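Local coordinates for protein hypoxanthine phosphoribosyltransferase (Bacillus anthracis, PDB 4QYI) that probably catalyses the magnesium-dependent transfer of a phosphoribosyl group to hypoxanthine or guanine in purine salvage, at residues R31-E36 with P122-F127; D65-S70 with D115-H120. One frame throughout, in Å; residues are numbered along the deposited sequence.

How the contacts relate
Contacts 1 and 2 have centres about 17 Å apart and address the same mixed, largely parallel sheet from its two faces. Along the chain contact 2 is nested in the loop that contact 1 closes, the segment order being 31-36, 65-70, 115-120, 122-127. Helix 108-118 is followed, after a short connection, by strand 124-129, and the two contacts also abut: Leu125 CD2 lies 3.6 Å from Phe118 CE2. In strand 124-129, Ala124 and Lys126 face the turn that follows helix 15-32, whereas Leu125 turns to helix 108-118. Together they document the helix-sheet-helix layering of the phosphoribosyltransferase core, whose magnesium ion is bound by Glu101 and Asp102.

Contact 1 (R31-E36 with P122-F127); sequences RDFEGE and PKALKF
The turn leaving helix 15-32 stands off from the start of strand 124-129, with Phe33 CA 10.0 Å from Ala124 CA and Glu36 CA 11.3 Å from Lys123 CA, and side chains alone bridge the gap. Phe33, the first residue to abandon helical backbone angles, opens a type II beta turn closed by the bond from Glu36 N to Phe33 O (3.1 Å). Its ring reaches across edge foremost: CE1 lies 4.4 Å from Ala124 CB, which sits near the ring plane. Lys126 CG lies 4.2 Å from Phe33 CZ near the same edge, though Lys126 has two conformers and this contact is doubtful. The ring further touches Asn96 and Tyr145, side chains from the strands flanking 124-129, which sets it against the sheet, consistent with its burial.

The polar half of the contact is formed by Lys123 and Glu36. Lys123 is extended through chi3 and bends only at its last torsion (chi4 -73°), bringing NZ to 3.3 Å from Glu36 OE2; the side chains cross at about a right angle. NZ is a little farther, 3.6 Å, from Glu36 OE1, so the ammonium leans toward one oxygen without matching it closely. Glu36 OE2 also accepts a hydrogen bond from Asn96 ND2, its stronger partner, and a bond from Asn60 ND2 to Glu36 O ties down the turn's backbone. With the hydrogen bond from NZ weak and Lys123 exposed, the salt bridge is consistent with a pliable electrostatic link beside the apolar Phe33 edge, while Asn96 probably sets the position of the carboxylate.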
loop_
_atom_site.group_PDB
_atom_site.type_symbol
_atom_site.label_atom_id
_atom_site.label_comp_id
_atom_site.label_asym_id
_atom_site.label_seq_id
_atom_site.Cartn_x
_atom_site.Cartn_y
_atom_site.Cartn_z
ATOM N N ARG A 31 -13.146 13.990 12.937
ATOM C CA ARG A 31 -13.509 15.068 13.851
ATOM C C ARG A 31 -12.614 16.259 13.766
ATOM O O ARG A 31 -13.074 17.379 13.848
ATOM C CB ARG A 31 -13.426 14.546 15.257
ATOM C CG ARG A 31 -13.641 15.528 16.377
ATOM C CD ARG A 31 -13.416 14.765 17.680
ATOM N NE ARG A 31 -12.062 14.187 17.709
ATOM C CZ ARG A 31 -10.955 14.826 18.092
ATOM N NH1 ARG A 31 -9.783 14.190 18.060
ATOM N NH2 ARG A 31 -11.001 16.090 18.499
ATOM N N ASP A 32 -11.315 16.013 13.665
ATOM C CA ASP A 32 -10.347 17.098 13.599
ATOM C C ASP A 32 -10.356 17.840 12.274
ATOM O O ASP A 32 -9.816 18.921 12.202
ATOM C CB ASP A 32 -8.940 16.559 13.846
ATOM C CG ASP A 32 -8.727 16.120 15.274
ATOM O OD1 ASP A 32 -9.484 16.574 16.153
ATOM O OD2 ASP A 32 -7.824 15.299 15.508
ATOM N N PHE A 33 -10.964 17.276 11.232
ATOM C CA PHE A 33 -10.960 17.922 9.925
ATOM C C PHE A 33 -12.333 17.988 9.325
ATOM O O PHE A 33 -12.525 17.730 8.127
ATOM C CB PHE A 33 -9.986 17.185 8.988
ATOM C CG PHE A 33 -8.578 17.221 9.480
ATOM C CD1 PHE A 33 -7.808 18.347 9.268
ATOM C CD2 PHE A 33 -8.039 16.163 10.194
ATOM C CE1 PHE A 33 -6.524 18.404 9.746
ATOM C CE2 PHE A 33 -6.743 16.217 10.682
ATOM C CZ PHE A 33 -5.984 17.346 10.459
ATOM N N GLU A 34 -13.292 18.322 10.178
ATOM C CA GLU A 34 -14.670 18.436 9.774
ATOM C C GLU A 34 -14.798 19.414 8.612
ATOM O O GLU A 34 -14.266 20.511 8.659
ATOM C CB GLU A 34 -15.519 18.924 10.950
ATOM C CG GLU A 34 -16.997 18.975 10.621
ATOM C CD GLU A 34 -17.837 19.530 11.761
ATOM O OE1 GLU A 34 -17.268 19.863 12.817
ATOM O OE2 GLU A 34 -19.063 19.638 11.597
ATOM N N GLY A 35 -15.455 18.980 7.542
ATOM C CA GLY A 35 -15.669 19.819 6.369
ATOM C C GLY A 35 -14.465 20.082 5.468
ATOM O O GLY A 35 -14.536 20.946 4.599
ATOM N N GLU A 36 -13.381 19.324 5.615
ATOM C CA GLU A 36 -12.208 19.557 4.775
ATOM C C GLU A 36 -11.636 18.322 4.112
ATOM O O GLU A 36 -11.836 17.205 4.560
ATOM C CB GLU A 36 -11.087 20.218 5.583
ATOM C CG GLU A 36 -11.542 21.490 6.281
ATOM C CD GLU A 36 -10.413 22.334 6.817
ATOM O OE1 GLU A 36 -10.587 22.844 7.933
ATOM O OE2 GLU A 36 -9.361 22.493 6.138
ATOM N N PRO A 122 2.390 23.003 4.311
ATOM C CA PRO A 122 1.036 22.500 4.423
ATOM C C PRO A 122 0.249 23.356 5.407
ATOM O O PRO A 122 0.846 24.030 6.241
ATOM C CB PRO A 122 1.240 21.105 5.010
ATOM C CG PRO A 122 2.498 21.235 5.799
ATOM C CD PRO A 122 3.370 22.108 4.947
ATOM N N LYS A 123 -1.070 23.318 5.303
ATOM C CA LYS A 123 -1.933 24.056 6.228
ATOM C C LYS A 123 -1.839 23.408 7.608
ATOM O O LYS A 123 -1.775 24.097 8.612
ATOM C CB LYS A 123 -3.369 24.029 5.727
ATOM C CG LYS A 123 -4.384 24.701 6.637
ATOM C CD LYS A 123 -5.768 24.558 6.009
ATOM C CE LYS A 123 -6.957 25.174 6.735
ATOM N NZ LYS A 123 -7.331 24.402 7.952
ATOM N N ALA A 124 -1.772 22.071 7.636
ATOM C CA ALA A 124 -1.661 21.331 8.889
ATOM C C ALA A 124 -0.938 20.008 8.625
ATOM O O ALA A 124 -1.011 19.462 7.524
ATOM C CB ALA A 124 -3.034 21.074 9.466
ATOM N N LEU A 125 -0.216 19.520 9.631
ATOM C CA LEU A 125 0.563 18.302 9.489
ATOM C C LEU A 125 0.506 17.526 10.776
ATOM O O LEU A 125 1.010 17.964 11.800
ATOM C CB LEU A 125 2.013 18.657 9.194
ATOM C CG LEU A 125 2.996 17.487 8.999
ATOM C CD1 LEU A 125 2.714 16.742 7.718
ATOM C CD2 LEU A 125 4.409 18.036 8.980
ATOM N N LYS A 126 -0.131 16.367 10.730
ATOM C CA LYS A 126 -0.268 15.543 11.922
ATOM C C LYS A 126 0.260 14.159 11.642
ATOM O O LYS A 126 0.380 13.769 10.485
ATOM C CB LYS A 126 -1.735 15.453 12.316
ATOM C CG LYS A 126 -2.393 16.803 12.579
ATOM C CD LYS A 126 -1.757 17.563 13.731
ATOM C CE LYS A 126 -2.440 18.901 13.970
ATOM N NZ LYS A 126 -1.840 19.580 15.150
ATOM N N PHE A 127 0.555 13.425 12.711
ATOM C CA PHE A 127 1.056 12.060 12.609
ATOM C C PHE A 127 0.089 11.041 13.193
ATOM O O PHE A 127 -0.491 11.265 14.256
ATOM C CB PHE A 127 2.425 11.969 13.278
ATOM C CG PHE A 127 3.417 12.840 12.606
ATOM C CD1 PHE A 127 4.087 12.383 11.498
ATOM C CD2 PHE A 127 3.577 14.152 13.003
ATOM C CE1 PHE A 127 4.955 13.200 10.828
ATOM C CE2 PHE A 127 4.451 14.977 12.344
ATOM C CZ PHE A 127 5.144 14.499 11.251
#

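Contact 2 (D65-S70 with D115-H120); sequences DFISAS and DHFFMH
Segments 65-70 and 115-120, on strand 62-71 and helix 108-118, have their nearest CA pair at Ile67 and Phe117, 10.6 Å apart, a spacing that leaves the layer between them to side chains. No hydrogen bond crosses it. Ile67 points its CB toward the helix, and with CG1 anti to the backbone N (chi1 -171°) and chi2 also extended, the branch ends in a CD1 that does the touching. Phe117 comes from the opposite direction and brings up the far end of its ring: CD1 of Ile67 is 3.6 Å from Phe117 CZ and 4.0 Å from Phe117 CE1, and the methyl meets the ring obliquely.

His116 adds a second, looser wall, its CD2 lying 4.3 Å from Ile67 CD1. NE2, the ring atom next to CD2, is hydrogen-bonded to Asp87 OD1, which probably restrains how the imidazole is turned.

This is helix-on-sheet packing in the phosphoribosyltransferase fold. Helix 108-118 is the connection of a beta-alpha-beta unit between the parallel neighbours 96-101 and 124-129. Phe117 extends beyond those strands, touching Ile41 of strand 38-43 as well as Leu125, while Ile67 packs on Ile41, Val43 and Leu84. The Ile67 side chain is about 9 Å from the magnesium ion, too far to be a ligand.

At the start of the strand segment, Asp65 OD1 accepts a hydrogen bond from Phe66 N (2.8 Å), which lies 42° out of the carboxylate plane. Asp65 OD1 also pairs with a basic side chain of the neighbouring subunit and Phe66 makes an edge-to-face stack with an aromatic residue of that same subunit, so the strand carrying Ile67 also contributes to the dimer interface.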
loop_
_atom_site.group_PDB
_atom_site.type_symbol
_atom_site.label_atom_id
_atom_site.label_comp_id
_atom_site.label_asym_id
_atom_site.label_seq_id
_atom_site.Cartn_x
_atom_site.Cartn_y
_atom_site.Cartn_z
ATOM N N ASP A 65 -0.760 9.508 -0.953
ATOM C CA ASP A 65 0.511 9.413 -1.659
ATOM C C ASP A 65 1.446 8.659 -0.710
ATOM O O ASP A 65 1.099 8.382 0.459
ATOM C CB ASP A 65 1.060 10.798 -2.032
ATOM C CG ASP A 65 2.130 10.751 -3.148
ATOM O OD1 ASP A 65 2.473 9.650 -3.646
ATOM O OD2 ASP A 65 2.611 11.833 -3.554
ATOM N N PHE A 66 2.620 8.317 -1.223
ATOM C CA PHE A 66 3.588 7.555 -0.471
ATOM C C PHE A 66 4.968 8.200 -0.445
ATOM O O PHE A 66 5.358 8.929 -1.358
ATOM C CB PHE A 66 3.730 6.174 -1.099
ATOM C CG PHE A 66 2.462 5.397 -1.141
ATOM C CD1 PHE A 66 2.027 4.724 -0.011
ATOM C CD2 PHE A 66 1.706 5.334 -2.291
ATOM C CE1 PHE A 66 0.853 4.010 -0.020
ATOM C CE2 PHE A 66 0.517 4.614 -2.312
ATOM C CZ PHE A 66 0.092 3.957 -1.174
ATOM N N ILE A 67 5.696 7.915 0.621
ATOM C CA ILE A 67 7.060 8.368 0.754
ATOM C C ILE A 67 7.888 7.173 1.188
ATOM O O ILE A 67 7.410 6.305 1.923
ATOM C CB ILE A 67 7.202 9.559 1.731
ATOM C CG1 ILE A 67 8.614 10.133 1.672
ATOM C CG2 ILE A 67 6.880 9.148 3.157
ATOM C CD1 ILE A 67 8.761 11.501 2.318
ATOM N N SER A 68 9.121 7.118 0.701
ATOM C CA SER A 68 10.040 6.064 1.048
ATOM C C SER A 68 11.363 6.692 1.493
ATOM O O SER A 68 11.906 7.560 0.809
ATOM C CB SER A 68 10.228 5.089 -0.097
ATOM O OG SER A 68 11.184 4.136 0.278
ATOM N N ALA A 69 11.858 6.263 2.649
ATOM C CA ALA A 69 13.103 6.784 3.200
ATOM C C ALA A 69 13.939 5.637 3.698
ATOM O O ALA A 69 13.392 4.673 4.221
ATOM C CB ALA A 69 12.794 7.717 4.349
ATOM N N SER A 70 15.250 5.703 3.521
ATOM C CA SER A 70 16.098 4.631 4.041
ATOM C C SER A 70 17.167 5.173 4.975
ATOM O O SER A 70 17.543 6.360 4.946
ATOM C CB SER A 70 16.738 3.813 2.912
ATOM O OG SER A 70 17.606 4.596 2.129
ATOM N N ASP A 115 10.219 17.861 9.219
ATOM C CA ASP A 115 10.898 19.039 8.672
ATOM C C ASP A 115 10.829 19.067 7.143
ATOM O O ASP A 115 10.691 20.128 6.537
ATOM C CB ASP A 115 12.351 19.074 9.116
ATOM C CG ASP A 115 12.509 19.391 10.584
ATOM O OD1 ASP A 115 11.543 19.857 11.221
ATOM O OD2 ASP A 115 13.632 19.229 11.095
ATOM N N HIS A 116 10.940 17.902 6.507
ATOM C CA HIS A 116 10.859 17.847 5.052
ATOM C C HIS A 116 9.479 18.324 4.564
ATOM O O HIS A 116 9.377 19.156 3.663
ATOM C CB HIS A 116 11.142 16.433 4.527
ATOM C CG HIS A 116 10.953 16.294 3.048
ATOM N ND1 HIS A 116 11.785 16.894 2.133
ATOM C CD2 HIS A 116 10.036 15.616 2.327
ATOM C CE1 HIS A 116 11.383 16.602 0.911
ATOM N NE2 HIS A 116 10.320 15.829 1.001
ATOM N N PHE A 117 8.433 17.791 5.166
ATOM C CA PHE A 117 7.087 18.176 4.749
ATOM C C PHE A 117 6.800 19.650 5.040
ATOM O O PHE A 117 6.157 20.322 4.226
ATOM C CB PHE A 117 6.027 17.303 5.374
ATOM C CG PHE A 117 6.086 15.870 4.943
ATOM C CD1 PHE A 117 5.958 15.537 3.604
ATOM C CD2 PHE A 117 6.214 14.860 5.879
ATOM C CE1 PHE A 117 5.989 14.213 3.199
ATOM C CE2 PHE A 117 6.248 13.533 5.487
ATOM C CZ PHE A 117 6.133 13.209 4.147
ATOM N N PHE A 118 7.313 20.166 6.155
ATOM C CA PHE A 118 7.103 21.590 6.441
ATOM C C PHE A 118 7.665 22.501 5.365
ATOM O O PHE A 118 7.150 23.597 5.158
ATOM C CB PHE A 118 7.519 22.021 7.855
ATOM C CG PHE A 118 6.428 21.817 8.881
ATOM C CD1 PHE A 118 5.213 22.504 8.753
ATOM C CD2 PHE A 118 6.606 20.990 9.984
ATOM C CE1 PHE A 118 4.201 22.350 9.681
ATOM C CE2 PHE A 118 5.590 20.836 10.922
ATOM C CZ PHE A 118 4.387 21.515 10.772
ATOM N N MET A 119 8.692 22.034 4.651
ATOM C CA MET A 119 9.274 22.821 3.576
ATOM C C MET A 119 8.249 23.032 2.468
ATOM O O MET A 119 8.332 24.000 1.729
ATOM C CB MET A 119 10.554 22.154 3.034
ATOM C CG MET A 119 11.737 22.248 3.996
ATOM S SD MET A 119 13.198 21.287 3.494
ATOM C CE MET A 119 13.427 21.817 1.796
ATOM N N HIS A 120 7.265 22.139 2.374
ATOM C CA HIS A 120 6.165 22.261 1.370
ATOM C C HIS A 120 5.026 23.204 1.791
ATOM O O HIS A 120 4.097 23.448 1.022
ATOM C CB HIS A 120 5.591 20.880 1.091
ATOM C CG HIS A 120 6.515 19.987 0.320
ATOM N ND1 HIS A 120 6.135 19.360 -0.847
ATOM C CD2 HIS A 120 7.814 19.668 0.516
ATOM C CE1 HIS A 120 7.150 18.646 -1.312
ATOM N NE2 HIS A 120 8.180 18.820 -0.504
#